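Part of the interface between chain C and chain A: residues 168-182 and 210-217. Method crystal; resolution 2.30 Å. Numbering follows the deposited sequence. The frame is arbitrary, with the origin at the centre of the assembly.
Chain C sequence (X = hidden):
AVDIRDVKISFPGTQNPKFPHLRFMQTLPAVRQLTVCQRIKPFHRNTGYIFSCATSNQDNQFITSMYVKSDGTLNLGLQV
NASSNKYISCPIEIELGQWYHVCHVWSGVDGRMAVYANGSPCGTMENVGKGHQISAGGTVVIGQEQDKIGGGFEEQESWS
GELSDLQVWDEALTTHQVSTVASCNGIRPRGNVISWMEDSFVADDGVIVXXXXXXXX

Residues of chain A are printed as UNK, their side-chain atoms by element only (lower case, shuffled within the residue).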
# COMPACT_ATOMS: atom_id res chain seq x y z
N VAL C 168 22.80 21.23 -22.42
CA VAL C 168 22.92 22.65 -22.73
C VAL C 168 21.59 23.39 -22.61
O VAL C 168 20.57 22.94 -23.14
CB VAL C 168 23.47 22.86 -24.17
CG1 VAL C 168 23.58 24.34 -24.50
CG2 VAL C 168 24.84 22.19 -24.30
N TRP C 169 21.61 24.52 -21.91
CA TRP C 169 20.42 25.36 -21.71
C TRP C 169 20.72 26.76 -22.27
O TRP C 169 21.87 27.19 -22.28
CB TRP C 169 20.10 25.53 -20.22
CG TRP C 169 19.69 24.29 -19.48
CD1 TRP C 169 18.42 23.88 -19.20
CD2 TRP C 169 20.57 23.34 -18.84
NE1 TRP C 169 18.44 22.75 -18.42
CE2 TRP C 169 19.75 22.39 -18.19
CE3 TRP C 169 21.96 23.21 -18.76
CZ2 TRP C 169 20.27 21.32 -17.46
CZ3 TRP C 169 22.49 22.14 -18.03
CH2 TRP C 169 21.64 21.21 -17.39
N ASP C 170 19.69 27.46 -22.73
CA ASP C 170 19.91 28.82 -23.24
C ASP C 170 19.64 29.83 -22.13
O ASP C 170 19.08 30.90 -22.35
CB ASP C 170 19.03 29.12 -24.46
CG ASP C 170 17.56 28.91 -24.20
OD1 ASP C 170 17.19 28.54 -23.06
OD2 ASP C 170 16.76 29.12 -25.14
N GLU C 171 20.04 29.46 -20.92
CA GLU C 171 19.89 30.31 -19.74
C GLU C 171 21.19 30.24 -18.96
O GLU C 171 22.00 29.35 -19.20
CB GLU C 171 18.74 29.80 -18.86
CG GLU C 171 17.36 29.94 -19.48
CD GLU C 171 16.26 30.02 -18.44
OE1 GLU C 171 16.50 30.65 -17.39
OE2 GLU C 171 15.16 29.47 -18.67
N ALA C 172 21.41 31.18 -18.05
CA ALA C 172 22.61 31.18 -17.23
C ALA C 172 22.27 30.61 -15.86
O ALA C 172 21.85 31.34 -14.95
CB ALA C 172 23.17 32.59 -17.11
N LEU C 173 22.44 29.30 -15.72
CA LEU C 173 22.14 28.59 -14.47
C LEU C 173 22.85 29.18 -13.26
O LEU C 173 23.97 29.67 -13.37
CB LEU C 173 22.54 27.10 -14.61
CG LEU C 173 21.52 26.09 -15.12
CD1 LEU C 173 20.92 26.55 -16.42
CD2 LEU C 173 22.18 24.73 -15.29
N THR C 174 22.18 29.12 -12.11
CA THR C 174 22.74 29.63 -10.87
C THR C 174 23.74 28.62 -10.28
O THR C 174 23.79 27.46 -10.70
CB THR C 174 21.66 29.85 -9.79
OG1 THR C 174 21.13 28.57 -9.39
CG2 THR C 174 20.52 30.73 -10.32
N THR C 175 24.50 29.07 -9.31
CA THR C 175 25.47 28.23 -8.64
C THR C 175 24.78 27.01 -8.04
O THR C 175 25.27 25.89 -8.16
CB THR C 175 26.20 29.03 -7.54
OG1 THR C 175 27.21 29.84 -8.16
CG2 THR C 175 26.85 28.10 -6.51
N HIS C 176 23.63 27.24 -7.41
CA HIS C 176 22.89 26.14 -6.81
C HIS C 176 22.39 25.14 -7.86
O HIS C 176 22.46 23.93 -7.66
CB HIS C 176 21.69 26.65 -6.02
CG HIS C 176 20.75 25.56 -5.60
ND1 HIS C 176 21.10 24.60 -4.67
CD2 HIS C 176 19.50 25.25 -6.01
CE1 HIS C 176 20.11 23.74 -4.54
NE2 HIS C 176 19.12 24.11 -5.34
N GLN C 177 21.88 25.66 -8.97
CA GLN C 177 21.39 24.80 -10.03
C GLN C 177 22.49 23.91 -10.62
O GLN C 177 22.27 22.74 -10.91
CB GLN C 177 20.73 25.64 -11.13
CG GLN C 177 19.46 26.34 -10.68
CD GLN C 177 18.80 27.13 -11.80
OE1 GLN C 177 19.45 27.94 -12.47
NE2 GLN C 177 17.50 26.91 -12.00
N VAL C 178 23.69 24.47 -10.79
CA VAL C 178 24.79 23.68 -11.33
C VAL C 178 25.11 22.50 -10.41
O VAL C 178 25.43 21.41 -10.88
CB VAL C 178 26.08 24.53 -11.52
CG1 VAL C 178 27.21 23.65 -12.01
CG2 VAL C 178 25.83 25.65 -12.53
N SER C 179 25.02 22.70 -9.10
CA SER C 179 25.31 21.60 -8.19
C SER C 179 24.26 20.50 -8.31
O SER C 179 24.57 19.32 -8.11
CB SER C 179 25.42 22.08 -6.74
OG SER C 179 24.21 22.66 -6.28
N THR C 180 23.02 20.86 -8.65
CA THR C 180 21.98 19.84 -8.82
C THR C 180 22.20 19.10 -10.14
O THR C 180 21.74 17.97 -10.30
CB THR C 180 20.54 20.44 -8.80
OG1 THR C 180 20.38 21.34 -9.91
CG2 THR C 180 20.29 21.19 -7.49
N VAL C 181 22.88 19.74 -11.08
CA VAL C 181 23.15 19.11 -12.37
C VAL C 181 24.28 18.09 -12.21
O VAL C 181 24.19 16.97 -12.71
CB VAL C 181 23.56 20.13 -13.44
CG1 VAL C 181 23.91 19.42 -14.74
CG2 VAL C 181 22.45 21.13 -13.68
N ALA C 182 25.34 18.48 -11.51
CA ALA C 182 26.51 17.62 -11.31
C ALA C 182 26.28 16.35 -10.50
O ALA C 182 26.85 15.30 -10.81
CB ALA C 182 27.64 18.42 -10.68
N UNK A 210 8.33 30.56 -24.40
CA UNK A 210 9.28 29.51 -24.10
C UNK A 210 9.06 28.94 -22.72
O UNK A 210 7.96 29.03 -22.16
N UNK A 211 10.11 28.37 -22.15
CA UNK A 211 10.05 27.75 -20.83
C UNK A 211 11.04 28.39 -19.86
O UNK A 211 12.19 28.66 -20.21
c UNK A 211 9.28 25.53 -21.75
c UNK A 211 10.36 26.23 -20.92
c UNK A 211 10.44 25.63 -19.52
c UNK A 211 7.89 25.55 -21.11
N UNK A 212 10.57 28.65 -18.64
CA UNK A 212 11.42 29.23 -17.61
C UNK A 212 12.11 28.12 -16.83
O UNK A 212 11.48 27.15 -16.42
o UNK A 212 11.24 30.17 -15.41
c UNK A 212 10.58 30.06 -16.65
N UNK A 213 13.42 28.27 -16.61
CA UNK A 213 14.18 27.29 -15.85
C UNK A 213 14.64 27.84 -14.51
O UNK A 213 15.67 27.43 -13.98
c UNK A 213 15.38 26.80 -16.66
n UNK A 213 14.82 26.75 -19.12
c UNK A 213 14.66 24.80 -18.15
c UNK A 213 15.00 26.09 -17.92
c UNK A 213 14.38 25.90 -20.03
n UNK A 213 14.27 24.71 -19.47
N UNK A 214 13.88 28.79 -13.97
CA UNK A 214 14.21 29.37 -12.68
C UNK A 214 14.04 28.33 -11.59
O UNK A 214 14.87 28.22 -10.69
c UNK A 214 13.27 30.54 -12.36
c UNK A 214 13.33 30.97 -10.89
c UNK A 214 13.04 32.94 -8.94
s UNK A 214 12.32 32.43 -10.50
N UNK A 215 12.97 27.56 -11.70
CA UNK A 215 12.63 26.54 -10.72
C UNK A 215 12.99 25.11 -11.11
O UNK A 215 13.60 24.38 -10.33
s UNK A 215 10.63 28.15 -9.53
c UNK A 215 11.13 26.64 -10.43
N UNK A 216 12.59 24.69 -12.31
CA UNK A 216 12.87 23.35 -12.80
C UNK A 216 13.82 23.41 -13.99
O UNK A 216 13.59 24.15 -14.94
o UNK A 216 10.74 22.37 -12.13
c UNK A 216 11.58 22.65 -13.24
N UNK A 217 14.89 22.61 -13.92
CA UNK A 217 15.87 22.56 -15.00
C UNK A 217 15.37 21.65 -16.12
O UNK A 217 15.82 21.81 -17.27
OXT UNK A 217 14.52 20.79 -15.80
c UNK A 217 17.95 22.96 -13.48
c UNK A 217 17.22 22.05 -14.47
c UNK A 217 19.33 22.40 -13.20
c UNK A 217 18.07 24.37 -14.05
O HOH W 1 16.27 24.73 -9.93

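Position 210 of chain A has no side-chain atoms, and phi/psi of -152/-156 describe an extended backbone that touches nothing on chain C; it is A:Gly210. Position 211 carries four carbons, forked at the first, with one arm two carbons long. That is the isoleucine pattern, A:Ile211. Its side chain makes no contact with the stretch of chain C, while A:Ile211 O lies 3.4 Å from C:Glu171 OE2, a proximity of two acceptors and no bond.

Position 212 has one carbon and then one oxygen, with CA-to-CB directed away from chain C: A:Ser212. Its hydroxyl serves its own chain.

Position 213 bears one carbon followed by a five-membered ring of three carbons and two nitrogens, which only histidine supplies: A:His213. The ring is fixed from two directions. A:His213 ND1 donates to C:Glu171 OE2 at 2.8 Å (152°), with the carboxylate oxygen near the ring plane, and C:Trp169 turns its edge toward the ring face, centroids 5.3 Å apart and planes at 71°. The backbone adds A:His213 N to C:Glu171 OE2, 3.0 Å, so one oxygen accepts both protons.

Position 214 is an unbranched chain of two carbons, a sulfur and a terminal carbon: A:Met214. Its CA-to-CB bond points away from chain C; A:Met214 N makes a weak bond to A:Ser212 OG at 3.3 Å. Position 215 has one carbon and one sulfur, A:Cys215, its side chain covalently bonded elsewhere in the structure. Position 216, one carbon and one oxygen, is A:Ser216, exposed and without contact.

Position 217 has four carbons forked at the second, plus O and OXT. Its branches lie near C:Leu173, C:Gln177, C:Thr180 and C:Val181; it is A:Leu217, the C-terminus. A:Leu217 CD1 approaches C:Val181 CG2 at 3.4 Å, and A:Leu217 CD2 lies 4.0 Å from C:Leu173 CG.

The contact therefore works at two sites. C:Glu171 holds the histidine, and C:Trp169 links the sites: its edge meets the imidazole, and C:Trp169 NE1 donates to A:Leu217 O at 3.0 Å with a nearly straight 164°. With 115 Å² covered, A:Leu217 is the largest single contributor to the 435 Å² buried. Beside the leucine, C:Gln177 NE2 donates to A:His213 O at 2.7 Å and to a water, which in turn donates to A:Cys215 O. C:Gln177 OE1 accepts from C:Thr174 N at 3.0 Å, so the amide that reaches chain A is anchored at the helix start, where C:Gln177 N donates to C:Thr174 OG1 at 3.0 Å as the N-cap of the helix.

Chain A (210-217) GISHMCSL
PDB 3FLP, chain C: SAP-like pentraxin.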